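PDB 5N6G: GTN Reductase from Agrobacterium tumefaciens, which probably reduces activated carbon-carbon double bonds with a bound flavin mononucleotide, as an ene-reductase of the Old Yellow Enzyme family. Local coordinates for residues 229-234 / 254-259; 209-214 / 250-255. All coordinates share one frame; numbering follows the deposited sequence.

Contact 1 (229-234 / 254-259); sequences IRLSPV and EQLGKR. With FMN (flavin mononucleotide), chain B.
Leu256 turns a single methyl, CD1, to both Ile229 and Leu231 of the strand. This CD1 lies 4.0 Å from CG2 of Ile229, whose side chain crosses that of the leucine at about a right angle, while the tip of Leu231 comes to meet it head-on, CD1 to CD1, at 4.2 Å. With CG turned anti to its own carbonyl carbon (chi1 -66°), Leu256 is directed off the helix toward the strand. Branched aliphatic residues suit a buried seam crossed by no hydrogen bond; the area is small, about 95 Å². It is the strand-to-helix layer of a TIM barrel, within the beta-alpha-beta unit formed by strand 227-231, helix 245-256 and strand 263-267. Strand alternation puts Arg230, between the two apolar residues, on the inner side of the barrel, where a long cationic side chain can reach the flavin. There NH1 donates to FMN O2 at 2.8 Å, at the edge of the guanidinium and near its plane, and NH2 donates to the ribityl O3' at 3.1 Å; NH1 adds a weak bond to O2'. The positive charge beside O2 would probably favour electron density on that end of the isoalloxazine. The opposite margin of the contact is polar and more open, a type I turn from Leu256 to Arg259. Arg259 NH1 donates to Gln255 O at 3.0 Å from above the carbonyl plane, and Lys258 N reaches the same oxygen from the other face. The exposed Lys258 stretches out a straight chain, and NZ donates to Gln255 OE1, 3.0 Å away; Arg259 NE also forms a salt bridge with Asp216.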
loop_
_atom_site.group_PDB
_atom_site.type_symbol
_atom_site.label_atom_id
_atom_site.label_comp_id
_atom_site.label_asym_id
_atom_site.label_seq_id
_atom_site.Cartn_x
_atom_site.Cartn_y
_atom_site.Cartn_z
ATOM N N ILE A 229 -8.170 -0.858 -1.037
ATOM C CA ILE A 229 -7.517 -0.670 0.257
ATOM C C ILE A 229 -6.615 -1.859 0.516
ATOM O O ILE A 229 -6.962 -2.995 0.184
ATOM C CB ILE A 229 -8.558 -0.501 1.388
ATOM C CG1 ILE A 229 -7.900 -0.165 2.725
ATOM C CG2 ILE A 229 -9.479 -1.724 1.465
ATOM C CD1 ILE A 229 -8.869 0.444 3.724
ATOM N N ARG A 230 -5.480 -1.613 1.158
ATOM C CA ARG A 230 -4.578 -2.676 1.582
ATOM C C ARG A 230 -4.649 -2.845 3.096
ATOM O O ARG A 230 -4.527 -1.867 3.838
ATOM C CB ARG A 230 -3.137 -2.378 1.157
ATOM C CG ARG A 230 -2.242 -3.594 1.330
ATOM C CD ARG A 230 -0.861 -3.411 0.776
ATOM N NE ARG A 230 -0.386 -4.659 0.190
ATOM C CZ ARG A 230 0.879 -5.065 0.151
ATOM N NH1 ARG A 230 1.829 -4.374 0.734
ATOM N NH2 ARG A 230 1.176 -6.192 -0.472
ATOM N N LEU A 231 -4.760 -4.088 3.554
ATOM C CA LEU A 231 -4.897 -4.431 4.963
ATOM C C LEU A 231 -3.887 -5.514 5.317
ATOM O O LEU A 231 -3.524 -6.337 4.475
ATOM C CB LEU A 231 -6.322 -4.939 5.289
ATOM C CG LEU A 231 -7.448 -3.979 4.935
ATOM C CD1 LEU A 231 -8.793 -4.739 5.035
ATOM C CD2 LEU A 231 -7.377 -2.768 5.862
ATOM N N SER A 232 -3.448 -5.538 6.573
ATOM C CA SER A 232 -2.423 -6.479 7.016
ATOM C C SER A 232 -2.719 -6.836 8.472
ATOM O O SER A 232 -2.156 -6.242 9.408
ATOM C CB SER A 232 -1.014 -5.898 6.851
ATOM O OG SER A 232 -0.898 -4.618 7.475
ATOM N N PRO A 233 -3.616 -7.803 8.700
ATOM C CA PRO A 233 -4.166 -8.014 10.056
ATOM C C PRO A 233 -3.155 -8.360 11.138
ATOM O O PRO A 233 -3.390 -8.013 12.303
ATOM C CB PRO A 233 -5.153 -9.175 9.845
ATOM C CG PRO A 233 -5.565 -9.076 8.426
ATOM C CD PRO A 233 -4.389 -8.522 7.671
ATOM N N VAL A 234 -2.060 -9.055 10.837
ATOM C CA VAL A 234 -1.196 -9.554 11.898
ATOM C C VAL A 234 0.227 -9.050 11.810
ATOM O O VAL A 234 1.060 -9.456 12.620
ATOM C CB VAL A 234 -1.189 -11.099 11.947
ATOM C CG1 VAL A 234 -2.588 -11.644 12.180
ATOM C CG2 VAL A 234 -0.609 -11.690 10.684
ATOM N N GLU A 254 -16.502 -6.212 7.162
ATOM C CA GLU A 254 -17.953 -6.170 7.104
ATOM C C GLU A 254 -18.420 -4.781 6.683
ATOM O O GLU A 254 -19.315 -4.641 5.849
ATOM C CB GLU A 254 -18.527 -6.555 8.465
ATOM C CG GLU A 254 -20.015 -6.502 8.546
ATOM C CD GLU A 254 -20.521 -6.299 9.966
ATOM O OE1 GLU A 254 -19.714 -6.403 10.921
ATOM O OE2 GLU A 254 -21.727 -6.014 10.122
ATOM N N GLN A 255 -17.806 -3.746 7.247
ATOM C CA GLN A 255 -18.180 -2.393 6.869
ATOM C C GLN A 255 -17.740 -2.071 5.451
ATOM O O GLN A 255 -18.477 -1.417 4.708
ATOM C CB GLN A 255 -17.591 -1.383 7.850
ATOM C CG GLN A 255 -17.990 -1.610 9.288
ATOM C CD GLN A 255 -19.422 -2.057 9.483
ATOM O OE1 GLN A 255 -20.355 -1.403 9.041
ATOM N NE2 GLN A 255 -19.599 -3.188 10.150
ATOM N N LEU A 256 -16.540 -2.529 5.044
ATOM C CA LEU A 256 -16.081 -2.293 3.678
ATOM C C LEU A 256 -16.953 -3.015 2.661
ATOM O O LEU A 256 -17.094 -2.552 1.527
ATOM C CB LEU A 256 -14.619 -2.718 3.530
ATOM C CG LEU A 256 -13.633 -1.881 4.342
ATOM C CD1 LEU A 256 -12.240 -2.497 4.203
ATOM C CD2 LEU A 256 -13.562 -0.439 3.945
ATOM N N GLY A 257 -17.551 -4.141 3.055
ATOM C CA GLY A 257 -18.447 -4.875 2.179
ATOM C C GLY A 257 -19.689 -4.115 1.793
ATOM O O GLY A 257 -20.381 -4.494 0.843
ATOM N N LYS A 258 -19.996 -3.050 2.523
ATOM C CA LYS A 258 -21.156 -2.213 2.267
ATOM C C LYS A 258 -20.866 -1.076 1.301
ATOM O O LYS A 258 -21.819 -0.385 0.883
ATOM C CB LYS A 258 -21.654 -1.628 3.583
ATOM C CG LYS A 258 -22.148 -2.651 4.598
ATOM C CD LYS A 258 -22.356 -1.990 5.934
ATOM C CE LYS A 258 -22.860 -2.982 6.968
ATOM N NZ LYS A 258 -23.074 -2.271 8.263
ATOM N N ARG A 259 -19.608 -0.900 0.900
ATOM C CA ARG A 259 -19.158 0.329 0.242
ATOM C C ARG A 259 -18.790 0.203 -1.239
ATOM O O ARG A 259 -18.252 1.158 -1.804
ATOM C CB ARG A 259 -17.995 0.909 1.039
ATOM C CG ARG A 259 -18.518 1.540 2.344
ATOM C CD ARG A 259 -17.489 1.640 3.386
ATOM N NE ARG A 259 -17.790 2.677 4.366
ATOM C CZ ARG A 259 -18.462 2.496 5.504
ATOM N NH1 ARG A 259 -18.958 1.310 5.844
ATOM N NH2 ARG A 259 -18.618 3.522 6.329
HETATM N N1 FMN B . 4.182 -2.631 1.122
HETATM C C2 FMN B . 3.343 -1.556 0.962
HETATM O O2 FMN B . 2.130 -1.617 1.264
HETATM N N3 FMN B . 3.837 -0.386 0.427
HETATM C C4 FMN B . 5.148 -0.154 0.058
HETATM O O4 FMN B . 5.476 0.916 -0.454
HETATM C C4A FMN B . 6.032 -1.281 0.259
HETATM N N5 FMN B . 7.286 -1.155 -0.098
HETATM C C5A FMN B . 8.082 -2.286 -0.052
HETATM C C6 FMN B . 9.382 -2.199 -0.536
HETATM C C7 FMN B . 10.186 -3.327 -0.621
HETATM C C7M FMN B . 11.580 -3.187 -1.183
HETATM C C8 FMN B . 9.694 -4.569 -0.207
HETATM C C8M FMN B . 10.516 -5.821 -0.344
HETATM C C9 FMN B . 8.400 -4.660 0.301
HETATM C C9A FMN B . 7.591 -3.527 0.370
HETATM N N10 FMN B . 6.240 -3.607 0.772
HETATM C C10 FMN B . 5.442 -2.497 0.756
HETATM C "C1'" FMN B . 5.665 -4.937 1.025
HETATM C "C2'" FMN B . 5.336 -5.645 -0.282
HETATM O "O2'" FMN B . 4.291 -4.959 -0.980
HETATM C "C3'" FMN B . 4.922 -7.104 -0.088
HETATM O "O3'" FMN B . 3.822 -7.172 0.816
HETATM C "C4'" FMN B . 6.043 -7.993 0.448
HETATM O "O4'" FMN B . 7.216 -7.848 -0.357
HETATM C "C5'" FMN B . 5.627 -9.449 0.545
HETATM O "O5'" FMN B . 5.317 -9.972 -0.763
HETATM P P FMN B . 6.292 -10.951 -1.616
HETATM O O1P FMN B . 6.437 -12.204 -0.780
HETATM O O2P FMN B . 7.613 -10.208 -1.725
HETATM O O3P FMN B . 5.586 -11.144 -2.908
#

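Contact 2 (209-214 / 250-255); sequences RFLLEV and NYVVEQ
Helices 204-222 and 245-256 lie side by side, their backbones coming nearest at Leu212 and Gln255, where the CA atoms are 7.9 Å apart. At that point Leu212 sets its forked end against the root of Gln255: CD1 is 3.7 Å from CB of the glutamine and CD2 is 3.8 Å from the same CB, so both methyls of the fork press on it, with the side chains running slantwise past each other. Glutamine fits here because its aliphatic base can serve the packing while its amide serves a polar partner. CG lies over one face of the Tyr251 ring, 3.6 Å above its plane and shifted toward the rim; beyond it a bend at chi2 (-38°) leads the amide away from helix 204-222, where OE1 accepts from Lys258 NZ. Further in, Leu211 CD1 meets Val252 CG1 at 4.0 Å, the two side chains crossing at about a right angle. Leu211 has CG anti to the backbone N (chi1 -178°), and the methyl it thereby extends goes to the neighbouring helix, while its side chain also touches Ile185 and Leu189 of helix 184-189. Helices 204-222 and 245-256 follow the fourth and fifth strands in the outer ring of the TIM barrel, and the apolar pair lies on their inward side, near the strands. Leu212 lies farther out and is partly exposed, and a leucine there can still cover the glutamine's methylenes. The compact, beta-branched Val252 and the ring-bearing Tyr251 both lie on Ala208 of the earlier helix, whose small side chain probably helps the helices come close. Val253 points the other way, onto Phe289, Ala292 and Tyr293 of helix 286-295, the next helix of the ring.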
loop_
_atom_site.group_PDB
_atom_site.type_symbol
_atom_site.label_atom_id
_atom_site.label_comp_id
_atom_site.label_asym_id
_atom_site.label_seq_id
_atom_site.Cartn_x
_atom_site.Cartn_y
_atom_site.Cartn_z
ATOM N N ARG A 209 -13.065 3.832 12.967
ATOM C CA ARG A 209 -13.753 5.027 12.483
ATOM C C ARG A 209 -12.903 5.801 11.492
ATOM O O ARG A 209 -13.399 6.226 10.445
ATOM C CB ARG A 209 -14.116 5.923 13.663
ATOM C CG ARG A 209 -14.915 7.160 13.277
ATOM C CD ARG A 209 -15.272 8.000 14.513
ATOM N NE ARG A 209 -15.901 7.190 15.557
ATOM C CZ ARG A 209 -17.138 6.716 15.495
ATOM N NH1 ARG A 209 -17.895 6.958 14.437
ATOM N NH2 ARG A 209 -17.604 5.966 16.480
ATOM N N PHE A 210 -11.624 6.017 11.817
ATOM C CA PHE A 210 -10.761 6.779 10.907
ATOM C C PHE A 210 -10.610 6.071 9.563
ATOM O O PHE A 210 -10.728 6.708 8.503
ATOM C CB PHE A 210 -9.395 7.029 11.553
ATOM C CG PHE A 210 -8.467 7.850 10.695
ATOM C CD1 PHE A 210 -8.764 9.184 10.404
ATOM C CD2 PHE A 210 -7.313 7.297 10.177
ATOM C CE1 PHE A 210 -7.905 9.943 9.617
ATOM C CE2 PHE A 210 -6.451 8.046 9.397
ATOM C CZ PHE A 210 -6.741 9.349 9.110
ATOM N N LEU A 211 -10.322 4.770 9.579
ATOM C CA LEU A 211 -10.215 4.017 8.327
ATOM C C LEU A 211 -11.443 4.253 7.467
ATOM O O LEU A 211 -11.343 4.518 6.260
ATOM C CB LEU A 211 -10.031 2.530 8.625
ATOM C CG LEU A 211 -9.843 1.590 7.420
ATOM C CD1 LEU A 211 -9.133 0.324 7.844
ATOM C CD2 LEU A 211 -11.150 1.203 6.750
ATOM N N LEU A 212 -12.628 4.136 8.062
ATOM C CA LEU A 212 -13.839 4.215 7.261
ATOM C C LEU A 212 -14.113 5.645 6.815
ATOM O O LEU A 212 -14.649 5.857 5.725
ATOM C CB LEU A 212 -15.014 3.621 8.032
ATOM C CG LEU A 212 -14.885 2.127 8.293
ATOM C CD1 LEU A 212 -15.975 1.687 9.262
ATOM C CD2 LEU A 212 -15.002 1.310 7.017
ATOM N N GLU A 213 -13.678 6.640 7.590
ATOM C CA GLU A 213 -13.797 8.023 7.136
ATOM C C GLU A 213 -12.869 8.300 5.964
ATOM O O GLU A 213 -13.250 9.035 5.041
ATOM C CB GLU A 213 -13.516 8.995 8.290
ATOM C CG GLU A 213 -14.662 9.072 9.279
ATOM C CD GLU A 213 -14.380 9.926 10.503
ATOM O OE1 GLU A 213 -13.210 10.253 10.773
ATOM O OE2 GLU A 213 -15.355 10.266 11.211
ATOM N N VAL A 214 -11.658 7.722 5.986
ATOM C CA VAL A 214 -10.744 7.852 4.852
ATOM C C VAL A 214 -11.362 7.213 3.618
ATOM O O VAL A 214 -11.393 7.814 2.543
ATOM C CB VAL A 214 -9.365 7.242 5.175
ATOM C CG1 VAL A 214 -8.492 7.201 3.925
ATOM C CG2 VAL A 214 -8.679 8.014 6.303
ATOM N N ASN A 250 -12.553 -8.489 11.081
ATOM C CA ASN A 250 -13.837 -8.920 10.547
ATOM C C ASN A 250 -14.818 -7.764 10.542
ATOM O O ASN A 250 -15.558 -7.591 9.577
ATOM C CB ASN A 250 -14.381 -10.107 11.333
ATOM C CG ASN A 250 -13.735 -11.448 10.918
ATOM O OD1 ASN A 250 -12.636 -11.491 10.335
ATOM N ND2 ASN A 250 -14.418 -12.540 11.235
ATOM N N TYR A 251 -14.816 -6.937 11.591
ATOM C CA TYR A 251 -15.682 -5.760 11.605
ATOM C C TYR A 251 -15.319 -4.812 10.473
ATOM O O TYR A 251 -16.199 -4.308 9.769
ATOM C CB TYR A 251 -15.591 -5.037 12.951
ATOM C CG TYR A 251 -16.327 -3.713 12.955
ATOM C CD1 TYR A 251 -17.681 -3.657 13.223
ATOM C CD2 TYR A 251 -15.664 -2.536 12.675
ATOM C CE1 TYR A 251 -18.355 -2.445 13.200
ATOM C CE2 TYR A 251 -16.315 -1.346 12.636
ATOM C CZ TYR A 251 -17.661 -1.297 12.905
ATOM O OH TYR A 251 -18.354 -0.088 12.878
ATOM N N VAL A 252 -14.026 -4.542 10.299
ATOM C CA VAL A 252 -13.584 -3.614 9.257
ATOM C C VAL A 252 -14.104 -4.063 7.899
ATOM O O VAL A 252 -14.697 -3.270 7.154
ATOM C CB VAL A 252 -12.052 -3.488 9.258
ATOM C CG1 VAL A 252 -11.555 -2.834 7.981
ATOM C CG2 VAL A 252 -11.628 -2.665 10.483
ATOM N N VAL A 253 -13.879 -5.332 7.544
ATOM C CA VAL A 253 -14.281 -5.728 6.192
ATOM C C VAL A 253 -15.788 -5.907 6.073
ATOM O O VAL A 253 -16.332 -5.751 4.977
ATOM C CB VAL A 253 -13.574 -6.988 5.659
ATOM C CG1 VAL A 253 -12.174 -6.697 5.300
ATOM C CG2 VAL A 253 -13.743 -8.194 6.588
ATOM N N GLU A 254 -16.502 -6.212 7.162
ATOM C CA GLU A 254 -17.953 -6.170 7.104
ATOM C C GLU A 254 -18.420 -4.781 6.683
ATOM O O GLU A 254 -19.315 -4.641 5.849
ATOM C CB GLU A 254 -18.527 -6.555 8.465
ATOM C CG GLU A 254 -20.015 -6.502 8.546
ATOM C CD GLU A 254 -20.521 -6.299 9.966
ATOM O OE1 GLU A 254 -19.714 -6.403 10.921
ATOM O OE2 GLU A 254 -21.727 -6.014 10.122
ATOM N N GLN A 255 -17.806 -3.746 7.247
ATOM C CA GLN A 255 -18.180 -2.393 6.869
ATOM C C GLN A 255 -17.740 -2.071 5.451
ATOM O O GLN A 255 -18.477 -1.417 4.708
ATOM C CB GLN A 255 -17.591 -1.383 7.850
ATOM C CG GLN A 255 -17.990 -1.610 9.288
ATOM C CD GLN A 255 -19.422 -2.057 9.483
ATOM O OE1 GLN A 255 -20.355 -1.403 9.041
ATOM N NE2 GLN A 255 -19.599 -3.188 10.150
#

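Overall arrangement
Both contacts are buried and share helix 245-256, but they use different sides of it. Contact 1 joins the helix inward to strand 227-231 and so lies deeper, with the flavin on the far side of that strand; contact 2 joins it laterally to helix 204-222, farther from the chain's centre. Neither has a hydrogen bond across it. Polar chemistry differs with place: in contact 1 it serves the cofactor and the turn 256-259; in contact 2 the one amide leads away to Lys258. The two meet directly, Leu256 CD2 lying 3.8 Å from Leu212 CD2 and Ile229 CD1 3.9 Å from Leu211 CD2, forming one continuous hydrophobic layer.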